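Local coordinates for glycoside Hydrolase (Bacteroides uniformis, PDB 5T99), which probably hydrolyses beta-galactosidic ends of agarose-derived oligosaccharides, as a family 2 glycoside hydrolase that binds the galactose mimic D-galacto-isofagomine, at residues A44-F49 with G86-K90; N209-N214 with E239-G243; N416-S422 with C449-Y453; T499-Y505 with Q519-D524; L751-E757 with M802-S808. All blocks are in the same frame, centred on the assembly; numbering follows the deposited sequence.

Contact 1 (A44-F49 with G86-K90)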
# COMPACT_ATOMS: atom_id res chain seq x y z
N ALA A 44 22.77 20.90 -16.31
CA ALA A 44 22.34 19.56 -16.75
C ALA A 44 20.94 19.51 -17.38
O ALA A 44 20.55 18.49 -17.92
CB ALA A 44 22.43 18.57 -15.60
N GLU A 45 20.18 20.60 -17.29
CA GLU A 45 18.94 20.73 -18.05
C GLU A 45 19.15 21.03 -19.54
O GLU A 45 18.22 20.85 -20.32
CB GLU A 45 18.02 21.80 -17.44
CG GLU A 45 18.29 23.28 -17.78
CD GLU A 45 19.48 23.89 -17.05
OE1 GLU A 45 20.20 23.18 -16.31
OE2 GLU A 45 19.70 25.10 -17.22
N ALA A 46 20.34 21.48 -19.92
CA ALA A 46 20.60 21.97 -21.28
C ALA A 46 20.60 20.87 -22.35
O ALA A 46 21.08 19.76 -22.11
CB ALA A 46 21.91 22.75 -21.33
N ILE A 47 20.06 21.21 -23.52
CA ILE A 47 20.03 20.34 -24.72
C ILE A 47 21.40 19.72 -24.96
O ILE A 47 21.53 18.49 -25.07
CB ILE A 47 19.65 21.15 -26.00
CG1 ILE A 47 18.18 21.60 -25.97
CG2 ILE A 47 19.89 20.34 -27.29
CD1 ILE A 47 17.93 22.86 -26.78
N SER A 48 22.40 20.59 -25.01
CA SER A 48 23.77 20.22 -25.36
C SER A 48 24.62 19.63 -24.23
O SER A 48 25.73 19.21 -24.49
CB SER A 48 24.50 21.43 -25.96
OG SER A 48 23.85 21.84 -27.16
N PHE A 49 24.11 19.59 -23.00
CA PHE A 49 24.85 18.96 -21.90
C PHE A 49 25.25 17.52 -22.26
O PHE A 49 24.51 16.82 -22.96
CB PHE A 49 24.02 18.98 -20.60
CG PHE A 49 24.71 18.34 -19.42
CD1 PHE A 49 25.56 19.09 -18.60
CD2 PHE A 49 24.53 16.99 -19.14
CE1 PHE A 49 26.20 18.49 -17.52
CE2 PHE A 49 25.17 16.39 -18.07
CZ PHE A 49 26.01 17.14 -17.26
N GLY A 86 19.19 14.90 -7.31
CA GLY A 86 19.22 13.82 -8.29
C GLY A 86 18.70 14.35 -9.61
O GLY A 86 17.70 15.08 -9.63
N TRP A 87 19.38 13.99 -10.69
CA TRP A 87 19.03 14.45 -12.02
C TRP A 87 18.67 13.26 -12.89
O TRP A 87 19.33 12.22 -12.82
CB TRP A 87 20.21 15.19 -12.66
CG TRP A 87 20.33 16.65 -12.32
CD1 TRP A 87 21.05 17.19 -11.29
CD2 TRP A 87 19.76 17.74 -13.03
NE1 TRP A 87 20.95 18.57 -11.31
CE2 TRP A 87 20.17 18.93 -12.37
CE3 TRP A 87 18.93 17.84 -14.15
CZ2 TRP A 87 19.78 20.19 -12.80
CZ3 TRP A 87 18.55 19.11 -14.59
CH2 TRP A 87 18.98 20.27 -13.91
N TYR A 88 17.62 13.43 -13.71
CA TYR A 88 17.27 12.46 -14.75
C TYR A 88 17.18 13.16 -16.09
O TYR A 88 16.64 14.26 -16.17
CB TYR A 88 15.94 11.78 -14.47
CG TYR A 88 15.87 10.95 -13.21
CD1 TYR A 88 15.91 9.57 -13.26
CD2 TYR A 88 15.71 11.56 -11.96
CE1 TYR A 88 15.80 8.80 -12.11
CE2 TYR A 88 15.61 10.80 -10.80
CZ TYR A 88 15.65 9.43 -10.89
OH TYR A 88 15.55 8.69 -9.76
N ARG A 89 17.70 12.52 -17.13
CA ARG A 89 17.61 13.03 -18.49
C ARG A 89 17.22 11.90 -19.41
O ARG A 89 17.69 10.79 -19.25
CB ARG A 89 18.97 13.57 -18.96
CG ARG A 89 19.37 14.92 -18.37
CD ARG A 89 20.80 15.26 -18.78
NE ARG A 89 20.97 15.39 -20.24
CZ ARG A 89 20.80 16.50 -20.95
NH1 ARG A 89 20.44 17.65 -20.39
NH2 ARG A 89 20.99 16.47 -22.26
N LYS A 90 16.35 12.20 -20.37
CA LYS A 90 16.01 11.26 -21.43
C LYS A 90 16.07 11.99 -22.76
O LYS A 90 15.52 13.08 -22.88
CB LYS A 90 14.62 10.66 -21.22
CG LYS A 90 14.17 9.71 -22.32
CD LYS A 90 12.96 8.88 -21.94
CE LYS A 90 12.49 8.01 -23.09
NZ LYS A 90 11.35 7.12 -22.75
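In the sugar-binding domain of this family 2 glycoside hydrolase, Arg89 and Trp87, alternate residues of strand 86-93, hold the loop 44-49, Arg89 by hydrogen bonds from its guanidinium edge and Trp87 with the face of its indole. The guanidinium works as a clamp on the loop backbone. Arg89 NH1 gives one bond to Ala44 O at 2.6 Å and a second to Ala46 O at 2.8 Å, both carbonyls lying at the rim of the flat group but receiving the donor from above their own planes. NH2 adds a weak bond to Ala46 O. Arginine suits the place because its several N-H groups can serve two backbone carbonyls that converge on it, and the bend of its chain at chi3 (62°) turns the group to meet them. Ala46 O is gripped from its other face by Phe49 N, which closes a type I turn from Ala46 to Phe49. Over one face of the guanidinium lies Phe49 CB, 3.8 Å from Arg89 NH1. Ala44 is small enough to set its CB over the centre of the six-membered ring of Trp87, a CH-pi contact, and Glu45 N comes within 3.5 Å of Trp87 CZ3. Beyond the loop, Asp51 forms a salt bridge with Arg89 NE and Glu40 accepts from Trp87 NE1. Strand 86-93 runs between strands 34-38 and 146-153 of an antiparallel sheet, and the loop 44-49 belongs to the connection from strand 34-38 to strand 55-57.

Contact 2 (N209-N214 with E239-G243); sequences NATFGN and EVAAG
Asn209 meets segment 239-243, the end of strand 230-240 and the loop after it, with both its side chain and its backbone. With CG swung opposite its own backbone N (chi1 -177°), the amide reaches into the loop, where Asn209 ND2 donates to Val240 O at 3.0 Å across the contact. The same nitrogen, Asn209 ND2, donates to Gly213 O at 2.8 Å, which ties the far arm of the loop to its start. Asn209 OD1 faces back and takes Thr211 N at 3.1 Å as well as the hydroxyl Thr211 OG1, which lies in its carbonyl plane on a lone pair. All of the amide's polar atoms are therefore used, as asparagine's paired donor and acceptor allow. Asn209 O also receives a weak bond from Gly243 N, whose residue has a positive phi that glycine accepts easily. Next comes Thr211, whose OG1 sits between its backbone N and carbonyl carbon and accepts from Gly213 N at 3.1 Å. From Thr211 to Gly213 the backbone passes over the methyl of Ala242, with Phe212 C 3.6 Å from Ala242 CB; this small side chain fits closely beneath the bend. Asn214 closes the walk: its OD1 accepts from Ala242 N at 3.1 Å, a nearly straight bond of 165°. An Asx turn at Asn209 followed by an ST turn at Thr211 thus carries the chain from strand 198-209 to strand 215-224, while Asn209 and Asn214 tie that connection to the end of strand 230-240.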
# COMPACT_ATOMS: atom_id res chain seq x y z
N ASN A 209 -10.95 21.14 -26.62
CA ASN A 209 -10.90 21.51 -28.04
C ASN A 209 -9.69 22.42 -28.28
O ASN A 209 -9.78 23.64 -28.11
CB ASN A 209 -12.20 22.22 -28.45
CG ASN A 209 -12.25 22.55 -29.94
OD1 ASN A 209 -11.31 22.28 -30.68
ND2 ASN A 209 -13.37 23.13 -30.38
N ALA A 210 -8.58 21.81 -28.69
CA ALA A 210 -7.36 22.54 -29.01
C ALA A 210 -7.28 23.00 -30.48
O ALA A 210 -6.23 23.47 -30.89
CB ALA A 210 -6.13 21.70 -28.65
N THR A 211 -8.37 22.86 -31.27
CA THR A 211 -8.40 23.42 -32.64
C THR A 211 -8.71 24.92 -32.58
O THR A 211 -8.92 25.47 -31.49
CB THR A 211 -9.43 22.72 -33.58
OG1 THR A 211 -10.77 23.16 -33.28
CG2 THR A 211 -9.34 21.20 -33.51
N PHE A 212 -8.73 25.57 -33.74
CA PHE A 212 -9.15 26.98 -33.86
C PHE A 212 -10.62 27.11 -34.31
O PHE A 212 -11.05 28.20 -34.69
CB PHE A 212 -8.20 27.78 -34.78
CG PHE A 212 -6.83 28.01 -34.18
CD1 PHE A 212 -6.67 28.82 -33.05
CD2 PHE A 212 -5.69 27.43 -34.74
CE1 PHE A 212 -5.41 29.04 -32.48
CE2 PHE A 212 -4.43 27.64 -34.18
CZ PHE A 212 -4.29 28.45 -33.05
N GLY A 213 -11.38 26.02 -34.23
CA GLY A 213 -12.81 26.03 -34.57
C GLY A 213 -13.70 25.47 -33.47
O GLY A 213 -13.34 24.51 -32.79
N ASN A 214 -14.87 26.09 -33.31
CA ASN A 214 -15.95 25.56 -32.46
C ASN A 214 -16.42 24.22 -33.01
O ASN A 214 -16.50 24.06 -34.22
CB ASN A 214 -17.14 26.53 -32.43
CG ASN A 214 -16.83 27.84 -31.70
OD1 ASN A 214 -15.72 28.08 -31.23
ND2 ASN A 214 -17.83 28.70 -31.60
N GLU A 239 -20.77 20.28 -26.94
CA GLU A 239 -20.28 21.45 -27.68
C GLU A 239 -19.16 22.12 -26.89
O GLU A 239 -19.33 22.47 -25.73
CB GLU A 239 -21.38 22.49 -27.90
CG GLU A 239 -22.41 22.13 -28.96
CD GLU A 239 -22.94 23.36 -29.70
OE1 GLU A 239 -24.14 23.67 -29.52
OE2 GLU A 239 -22.16 24.00 -30.44
N VAL A 240 -18.01 22.29 -27.53
CA VAL A 240 -16.87 22.95 -26.93
C VAL A 240 -16.33 23.97 -27.92
O VAL A 240 -16.03 23.63 -29.07
CB VAL A 240 -15.76 21.94 -26.58
CG1 VAL A 240 -14.72 22.58 -25.67
CG2 VAL A 240 -16.34 20.68 -25.94
N ALA A 241 -16.22 25.22 -27.49
CA ALA A 241 -15.63 26.28 -28.31
C ALA A 241 -14.12 26.11 -28.45
O ALA A 241 -13.48 25.40 -27.65
CB ALA A 241 -15.95 27.65 -27.74
N ALA A 242 -13.56 26.77 -29.46
CA ALA A 242 -12.13 26.71 -29.76
C ALA A 242 -11.33 27.20 -28.57
O ALA A 242 -11.66 28.21 -27.97
CB ALA A 242 -11.80 27.55 -30.97
N GLY A 243 -10.29 26.43 -28.23
CA GLY A 243 -9.42 26.73 -27.11
C GLY A 243 -9.97 26.39 -25.74
O GLY A 243 -9.25 26.54 -24.75

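Contact 3 (N416-S422 with C449-Y453); sequences NEILEQS and CGFNY. With GIF (D-galacto-isofagomine), chain C; EDO (1,2-ethanediol), chain P.
Flat groups stacked and laid edge to edge link Glu417, Asn452, Gln421 and Tyr453 in turn. The carboxylate of Glu417 and the amide of Asn452 are stacked, their planes 19° apart, with Asn452 ND2 3.4 Å from Glu417 CD. The amide of Gln421 is nearly coplanar with that of Asn452, and Gln421 NE2 donates to Asn452 OD1 at 2.7 Å, almost end-on to the carbonyl. Gln421 NE2 also donates to Ile418 O at 2.7 Å, while Gln421 OE1 accepts from Tyr453 N at 3.0 Å. Gln421 NE2 further lies over a face of the Tyr453 ring. Glutamine suits this spot because its amide offers two donors and an acceptor at once; a leucine here would probably leave Asn452 OD1, Ile418 O and Tyr453 N without these mates and let the Asn452 amide turn. The backbones pair as parallel strands of the barrel, Glu417 N donating to Gly450 O. Water 1 spans Glu417 O and Asn452 ND2. Glu417 OE2 meets the inhibitor nitrogen, GIF N, at 3.0 Å in a weak bond, and Asn472 ND2 also donates to Glu417 OE2. Gln421 thus acts as a second-shell residue: it fixes Asn452, whose amide in turn backs the carboxylate that faces the bound sugar mimic.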
# COMPACT_ATOMS: atom_id res chain seq x y z
N ASN A 416 -3.63 13.55 9.01
CA ASN A 416 -3.30 12.65 10.11
C ASN A 416 -2.60 13.39 11.23
O ASN A 416 -1.54 13.99 11.01
CB ASN A 416 -2.40 11.53 9.61
CG ASN A 416 -1.79 10.75 10.74
OD1 ASN A 416 -2.47 9.98 11.41
ND2 ASN A 416 -0.50 10.97 10.98
N GLU A 417 -3.18 13.33 12.43
CA GLU A 417 -2.56 13.86 13.66
C GLU A 417 -2.07 15.30 13.54
O GLU A 417 -1.05 15.67 14.11
CB GLU A 417 -1.40 12.95 14.12
CG GLU A 417 -1.82 11.51 14.35
CD GLU A 417 -0.76 10.68 15.05
OE1 GLU A 417 0.45 10.94 14.88
OE2 GLU A 417 -1.15 9.76 15.78
N ILE A 418 -2.80 16.12 12.80
CA ILE A 418 -2.35 17.48 12.50
C ILE A 418 -2.33 18.38 13.74
O ILE A 418 -3.18 18.25 14.63
CB ILE A 418 -3.15 18.13 11.34
CG1 ILE A 418 -4.62 18.48 11.71
CG2 ILE A 418 -3.01 17.29 10.08
CD1 ILE A 418 -5.60 17.35 11.98
N LEU A 419 -1.35 19.28 13.81
CA LEU A 419 -1.16 20.13 15.01
C LEU A 419 -2.31 21.13 15.26
O LEU A 419 -2.53 21.55 16.40
CB LEU A 419 0.20 20.85 14.95
CG LEU A 419 1.40 20.06 15.49
CD1 LEU A 419 1.40 18.59 15.06
CD2 LEU A 419 2.70 20.74 15.10
N GLU A 420 -3.05 21.45 14.19
CA GLU A 420 -4.23 22.31 14.27
C GLU A 420 -5.33 21.77 15.20
O GLU A 420 -6.20 22.53 15.62
CB GLU A 420 -4.81 22.58 12.86
CG GLU A 420 -3.96 23.52 11.98
CD GLU A 420 -2.74 22.87 11.30
OE1 GLU A 420 -2.43 21.68 11.56
OE2 GLU A 420 -2.07 23.57 10.51
N GLN A 421 -5.28 20.48 15.55
CA GLN A 421 -6.13 19.94 16.61
C GLN A 421 -6.10 20.76 17.92
O GLN A 421 -7.13 20.90 18.59
CB GLN A 421 -5.72 18.50 16.96
CG GLN A 421 -6.02 17.45 15.92
CD GLN A 421 -5.34 16.15 16.27
OE1 GLN A 421 -5.96 15.25 16.85
NE2 GLN A 421 -4.05 16.07 15.99
N SER A 422 -4.92 21.28 18.27
CA SER A 422 -4.79 22.11 19.48
C SER A 422 -4.92 23.65 19.29
O SER A 422 -4.90 24.35 20.29
CB SER A 422 -3.50 21.75 20.26
OG SER A 422 -2.34 22.11 19.54
N CYS A 449 -10.71 12.14 8.98
CA CYS A 449 -9.45 12.65 9.51
C CYS A 449 -9.05 11.78 10.69
O CYS A 449 -9.92 11.21 11.37
CB CYS A 449 -9.60 14.12 9.92
SG CYS A 449 -8.05 15.02 10.19
N GLY A 450 -7.75 11.66 10.93
CA GLY A 450 -7.22 10.83 12.03
C GLY A 450 -6.78 11.69 13.20
O GLY A 450 -5.79 12.42 13.08
N PHE A 451 -7.51 11.63 14.31
CA PHE A 451 -7.27 12.50 15.47
C PHE A 451 -6.55 11.79 16.61
O PHE A 451 -7.09 10.84 17.19
CB PHE A 451 -8.58 13.07 15.99
CG PHE A 451 -9.36 13.86 14.98
CD1 PHE A 451 -8.81 15.01 14.41
CD2 PHE A 451 -10.64 13.47 14.59
CE1 PHE A 451 -9.54 15.75 13.48
CE2 PHE A 451 -11.36 14.20 13.66
CZ PHE A 451 -10.81 15.34 13.11
N ASN A 452 -5.35 12.26 16.95
CA ASN A 452 -4.59 11.73 18.10
C ASN A 452 -4.73 12.52 19.39
O ASN A 452 -4.45 11.98 20.47
CB ASN A 452 -3.11 11.54 17.78
CG ASN A 452 -2.40 12.84 17.41
OD1 ASN A 452 -3.01 13.79 16.92
ND2 ASN A 452 -1.08 12.85 17.61
N TYR A 453 -5.14 13.79 19.32
CA TYR A 453 -5.36 14.54 20.56
C TYR A 453 -6.78 14.21 21.03
O TYR A 453 -7.68 13.95 20.21
CB TYR A 453 -5.17 16.04 20.36
CG TYR A 453 -3.78 16.53 19.95
CD1 TYR A 453 -2.76 15.65 19.58
CD2 TYR A 453 -3.51 17.89 19.88
CE1 TYR A 453 -1.51 16.12 19.18
CE2 TYR A 453 -2.27 18.37 19.48
CZ TYR A 453 -1.27 17.48 19.13
OH TYR A 453 -0.04 17.93 18.72
C GIF C . 1.40 8.38 13.28
N GIF C . 0.97 7.92 14.59
O GIF C . 3.38 4.99 16.83
C1 GIF C . 2.25 7.32 12.61
O1 GIF C . 4.26 7.87 13.79
C2 GIF C . 3.35 6.81 13.53
O2 GIF C . 2.83 7.87 11.43
C3 GIF C . 2.78 6.29 14.85
C4 GIF C . 1.93 7.36 15.53
C5 GIF C . 3.90 5.83 15.78
C1 EDO P . -0.76 9.24 19.46
O1 EDO P . -1.60 9.74 20.53
C2 EDO P . 0.56 10.00 19.41
O2 EDO P . 1.13 9.83 18.11
O HOH W 1 0.71 15.03 16.39

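Contact 4 (T499-Y505 with Q519-D524)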
# COMPACT_ATOMS: atom_id res chain seq x y z
N THR A 499 4.76 -3.25 19.41
CA THR A 499 5.99 -3.53 18.69
C THR A 499 6.48 -4.94 19.00
O THR A 499 6.27 -5.46 20.10
CB THR A 499 7.08 -2.51 19.07
OG1 THR A 499 7.23 -2.47 20.49
CG2 THR A 499 6.69 -1.14 18.57
N SER A 500 7.16 -5.53 18.02
CA SER A 500 7.80 -6.83 18.18
C SER A 500 8.84 -7.06 17.08
O SER A 500 8.79 -6.44 16.02
CB SER A 500 6.77 -7.96 18.17
OG SER A 500 6.01 -7.98 16.99
N SER A 501 9.80 -7.93 17.37
CA SER A 501 10.72 -8.46 16.36
C SER A 501 10.32 -9.91 16.11
O SER A 501 9.99 -10.62 17.06
CB SER A 501 12.17 -8.38 16.85
OG SER A 501 12.54 -7.06 17.23
N ARG A 502 10.34 -10.32 14.84
CA ARG A 502 9.95 -11.69 14.44
C ARG A 502 10.80 -12.73 15.15
O ARG A 502 12.02 -12.68 15.06
CB ARG A 502 10.11 -11.88 12.92
CG ARG A 502 9.60 -13.23 12.41
CD ARG A 502 9.55 -13.29 10.89
NE ARG A 502 10.84 -12.96 10.29
CZ ARG A 502 11.90 -13.76 10.25
NH1 ARG A 502 11.87 -14.98 10.77
NH2 ARG A 502 13.03 -13.32 9.68
N GLY A 503 10.15 -13.68 15.82
CA GLY A 503 10.84 -14.80 16.45
C GLY A 503 11.82 -14.49 17.58
O GLY A 503 12.73 -15.26 17.82
N VAL A 504 11.61 -13.36 18.27
CA VAL A 504 12.47 -12.96 19.38
C VAL A 504 11.63 -12.91 20.64
O VAL A 504 10.65 -12.19 20.70
CB VAL A 504 13.14 -11.59 19.13
CG1 VAL A 504 13.97 -11.16 20.34
CG2 VAL A 504 14.01 -11.66 17.88
N TYR A 505 12.03 -13.70 21.64
CA TYR A 505 11.35 -13.77 22.94
C TYR A 505 12.41 -13.51 24.01
O TYR A 505 13.52 -14.06 23.96
CB TYR A 505 10.71 -15.15 23.13
CG TYR A 505 9.96 -15.59 21.91
CD1 TYR A 505 8.64 -15.19 21.71
CD2 TYR A 505 10.59 -16.33 20.92
CE1 TYR A 505 7.96 -15.57 20.58
CE2 TYR A 505 9.91 -16.71 19.77
CZ TYR A 505 8.60 -16.32 19.60
OH TYR A 505 7.93 -16.69 18.47
N GLN A 519 16.16 -5.53 20.11
CA GLN A 519 14.99 -6.13 19.52
C GLN A 519 13.90 -6.06 20.61
O GLN A 519 14.19 -5.72 21.77
CB GLN A 519 15.29 -7.59 19.15
CG GLN A 519 16.44 -7.79 18.16
CD GLN A 519 16.13 -7.27 16.75
OE1 GLN A 519 14.97 -7.11 16.37
NE2 GLN A 519 17.18 -7.04 15.97
N VAL A 520 12.67 -6.39 20.23
CA VAL A 520 11.51 -6.32 21.13
C VAL A 520 10.82 -7.68 21.21
O VAL A 520 10.71 -8.40 20.21
CB VAL A 520 10.49 -5.26 20.64
CG1 VAL A 520 9.39 -5.05 21.68
CG2 VAL A 520 11.20 -3.95 20.31
N THR A 521 10.33 -8.00 22.41
CA THR A 521 9.66 -9.28 22.67
C THR A 521 8.44 -9.52 21.75
O THR A 521 7.56 -8.65 21.62
CB THR A 521 9.26 -9.43 24.17
OG1 THR A 521 8.84 -10.77 24.44
CG2 THR A 521 8.14 -8.46 24.56
N SER A 522 8.42 -10.71 21.13
CA SER A 522 7.29 -11.17 20.29
C SER A 522 6.14 -11.79 21.11
O SER A 522 5.22 -12.40 20.54
CB SER A 522 7.80 -12.16 19.22
OG SER A 522 6.86 -12.35 18.18
N TYR A 523 6.17 -11.62 22.44
CA TYR A 523 4.97 -11.81 23.26
C TYR A 523 3.93 -10.66 23.09
O TYR A 523 2.82 -10.77 23.59
CB TYR A 523 5.34 -12.00 24.75
CG TYR A 523 5.87 -13.39 25.10
CD1 TYR A 523 4.99 -14.46 25.26
CD2 TYR A 523 7.24 -13.63 25.27
CE1 TYR A 523 5.45 -15.73 25.58
CE2 TYR A 523 7.71 -14.90 25.60
CZ TYR A 523 6.81 -15.95 25.75
OH TYR A 523 7.25 -17.22 26.06
N ASP A 524 4.30 -9.59 22.38
CA ASP A 524 3.39 -8.49 22.01
C ASP A 524 2.77 -7.82 23.24
O ASP A 524 1.55 -7.88 23.46
CB ASP A 524 2.32 -8.95 21.00
CG ASP A 524 2.91 -9.27 19.64
OD1 ASP A 524 3.78 -8.51 19.16
OD2 ASP A 524 2.51 -10.28 19.02
O HOH W 2 4.73 -10.60 17.56
O HOH W 3 7.21 -13.44 15.86
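Ser501 OG is gripped from two sides, giving its proton to Gln519 OE1 at 2.6 Å and accepting from Val520 N at 3.1 Å. The OG lies beside the serine's own backbone N (chi1 -56°), and Ser501 N itself donates to Val520 O at 3.0 Å. Serine fits because one short hydroxyl can both give and take at this point; a valine in its place would probably leave Val520 N and Gln519 OE1 without these mates. Further along, Ser522 N donates to Val504 O at 2.7 Å, almost end-on to the carbonyl. Water 2 and water 3 both donate to Ser522 OG, which also bonds Asp598. The edge of the Tyr505 ring points to the face of Tyr523 in a T-shaped pair, planes 74° apart. Both segments lie in the long connection between strand 490-495 and helix 534-543, and the two tyrosines also pack on Leu616 of strand 613-616.

Contact 5 (L751-E757 with M802-S808); sequences LVEFSVE and MNITATS
Val756 CG1 packs between two residues of the partner strand, 3.6 Å from Ile804 CD1 and 3.7 Å from Met802 CG. Val756 and Ile804 lie side by side and point the same way, whereas the methionine crosses at a slant; the CA atoms of Val756 and Ile804 are close at this non-hydrogen-bonded pair, and the branched side chains fill the space over the sheet's apolar face. At the next non-hydrogen-bonded pair, Phe754 CD1 rests 3.8 Å from Ala806 CB, the small alanine accommodating the ring. These side chains are set in register by the antiparallel backbones of 751-757 and 802-807, whose directions differ by 159°. Glu753 N donates to Thr807 O at 2.7 Å and Thr805 N to Ser755 O at 2.8 Å, with the reverse bonds completing each hydrogen-bonded pair. Asn803 and Glu757 form a third such pair. At the end, Ser808 OG adds a side-chain bond to Leu751 O at 2.7 Å, from above the carbonyl plane. Outside, Phe754 and Ile804 reach Leu790, and Val756 reaches Val792, both on strand 787-793 of the facing sheet. The other face carries Glu753, Ser755, Glu757, Asn803, Thr805 and Thr807. This alternation implies a sheet with one apolar side turned inward against its partner sheet and one polar side, as in a beta sandwich.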
# COMPACT_ATOMS: atom_id res chain seq x y z
N LEU A 751 24.99 -16.40 7.55
CA LEU A 751 25.15 -15.69 6.30
C LEU A 751 24.92 -16.63 5.11
O LEU A 751 25.63 -17.62 4.96
CB LEU A 751 26.56 -15.10 6.19
CG LEU A 751 26.87 -14.29 4.93
CD1 LEU A 751 25.95 -13.08 4.82
CD2 LEU A 751 28.33 -13.87 4.95
N VAL A 752 23.94 -16.29 4.28
CA VAL A 752 23.64 -17.06 3.08
C VAL A 752 24.02 -16.24 1.85
O VAL A 752 23.80 -15.04 1.80
CB VAL A 752 22.14 -17.44 3.05
CG1 VAL A 752 21.82 -18.29 1.82
CG2 VAL A 752 21.77 -18.16 4.34
N GLU A 753 24.63 -16.90 0.86
CA GLU A 753 25.05 -16.25 -0.38
C GLU A 753 24.20 -16.79 -1.52
O GLU A 753 23.79 -17.95 -1.49
CB GLU A 753 26.54 -16.48 -0.66
CG GLU A 753 27.43 -16.17 0.55
CD GLU A 753 28.75 -15.49 0.22
OE1 GLU A 753 29.59 -15.38 1.14
OE2 GLU A 753 28.95 -15.04 -0.92
N PHE A 754 23.94 -15.95 -2.51
CA PHE A 754 22.98 -16.30 -3.54
C PHE A 754 23.55 -16.08 -4.93
O PHE A 754 24.26 -15.11 -5.19
CB PHE A 754 21.69 -15.49 -3.38
CG PHE A 754 21.04 -15.65 -2.03
CD1 PHE A 754 20.25 -16.75 -1.75
CD2 PHE A 754 21.21 -14.68 -1.05
CE1 PHE A 754 19.64 -16.89 -0.52
CE2 PHE A 754 20.60 -14.81 0.18
CZ PHE A 754 19.82 -15.92 0.45
N SER A 755 23.23 -17.01 -5.80
CA SER A 755 23.65 -16.96 -7.18
C SER A 755 22.40 -17.25 -8.01
O SER A 755 21.62 -18.16 -7.68
CB SER A 755 24.78 -17.99 -7.40
OG SER A 755 24.98 -18.31 -8.76
N VAL A 756 22.19 -16.45 -9.06
CA VAL A 756 21.03 -16.56 -9.92
C VAL A 756 21.49 -16.59 -11.38
O VAL A 756 22.17 -15.67 -11.82
CB VAL A 756 20.06 -15.38 -9.68
CG1 VAL A 756 18.83 -15.48 -10.58
CG2 VAL A 756 19.67 -15.33 -8.21
N GLU A 757 21.13 -17.65 -12.10
CA GLU A 757 21.59 -17.90 -13.47
C GLU A 757 20.39 -18.17 -14.37
O GLU A 757 19.36 -18.68 -13.92
CB GLU A 757 22.53 -19.12 -13.54
CG GLU A 757 23.65 -19.20 -12.49
CD GLU A 757 24.99 -18.67 -12.98
OE1 GLU A 757 25.99 -19.42 -12.87
OE2 GLU A 757 25.04 -17.52 -13.48
N MET A 802 15.10 -20.02 -14.64
CA MET A 802 15.97 -19.19 -13.83
C MET A 802 16.42 -20.08 -12.69
O MET A 802 15.58 -20.58 -11.94
CB MET A 802 15.20 -17.98 -13.32
CG MET A 802 16.00 -17.11 -12.36
SD MET A 802 15.22 -15.59 -11.76
CE MET A 802 13.53 -15.69 -12.36
N ASN A 803 17.73 -20.29 -12.58
CA ASN A 803 18.30 -21.25 -11.62
C ASN A 803 18.96 -20.56 -10.46
O ASN A 803 19.89 -19.78 -10.64
CB ASN A 803 19.32 -22.15 -12.32
CG ASN A 803 18.73 -22.86 -13.52
OD1 ASN A 803 19.22 -22.72 -14.64
ND2 ASN A 803 17.64 -23.60 -13.30
N ILE A 804 18.46 -20.85 -9.26
CA ILE A 804 18.94 -20.22 -8.03
C ILE A 804 19.81 -21.21 -7.27
O ILE A 804 19.50 -22.40 -7.20
CB ILE A 804 17.77 -19.81 -7.11
CG1 ILE A 804 16.62 -19.14 -7.90
CG2 ILE A 804 18.26 -18.92 -5.98
CD1 ILE A 804 17.02 -18.01 -8.82
N THR A 805 20.89 -20.70 -6.68
CA THR A 805 21.76 -21.48 -5.80
C THR A 805 22.00 -20.67 -4.53
O THR A 805 22.40 -19.51 -4.60
CB THR A 805 23.09 -21.82 -6.50
OG1 THR A 805 22.82 -22.66 -7.63
CG2 THR A 805 24.06 -22.53 -5.56
N ALA A 806 21.73 -21.29 -3.38
CA ALA A 806 21.95 -20.66 -2.07
C ALA A 806 22.94 -21.49 -1.27
O ALA A 806 22.72 -22.68 -1.04
CB ALA A 806 20.63 -20.53 -1.31
N THR A 807 24.03 -20.84 -0.86
CA THR A 807 25.14 -21.47 -0.14
C THR A 807 25.37 -20.73 1.16
O THR A 807 24.98 -19.57 1.30
CB THR A 807 26.44 -21.41 -0.96
OG1 THR A 807 26.85 -20.05 -1.14
CG2 THR A 807 26.26 -22.05 -2.32
N SER A 808 26.02 -21.41 2.09
CA SER A 808 26.33 -20.86 3.41
C SER A 808 27.43 -21.74 4.03
O SER A 808 27.35 -22.96 3.95
CB SER A 808 25.07 -20.84 4.29
OG SER A 808 25.29 -20.19 5.53

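Contact 3 is the part of this set that touches the bound galacto-isofagomine, while in contact 4 the side chain of Thr499 lies about 7 Å from it. Contacts 3 and 4 approach to about 14 Å between nearest atoms, and the nearest atoms of contacts 4 and 5 are about 11 Å apart. Arg502 and Gln519 of contact 4 bond to Asn767 and Asn769, so the loop by the pocket meets the C-terminal domain that holds contact 5. Contacts 1 and 2 are distant packing sites in separate beta domains, their centres 35 Å apart; contacts 2 and 4 lie on opposite sides of the chain's centre. The domain of contact 1 nevertheless supplies Arg161 to the pocket.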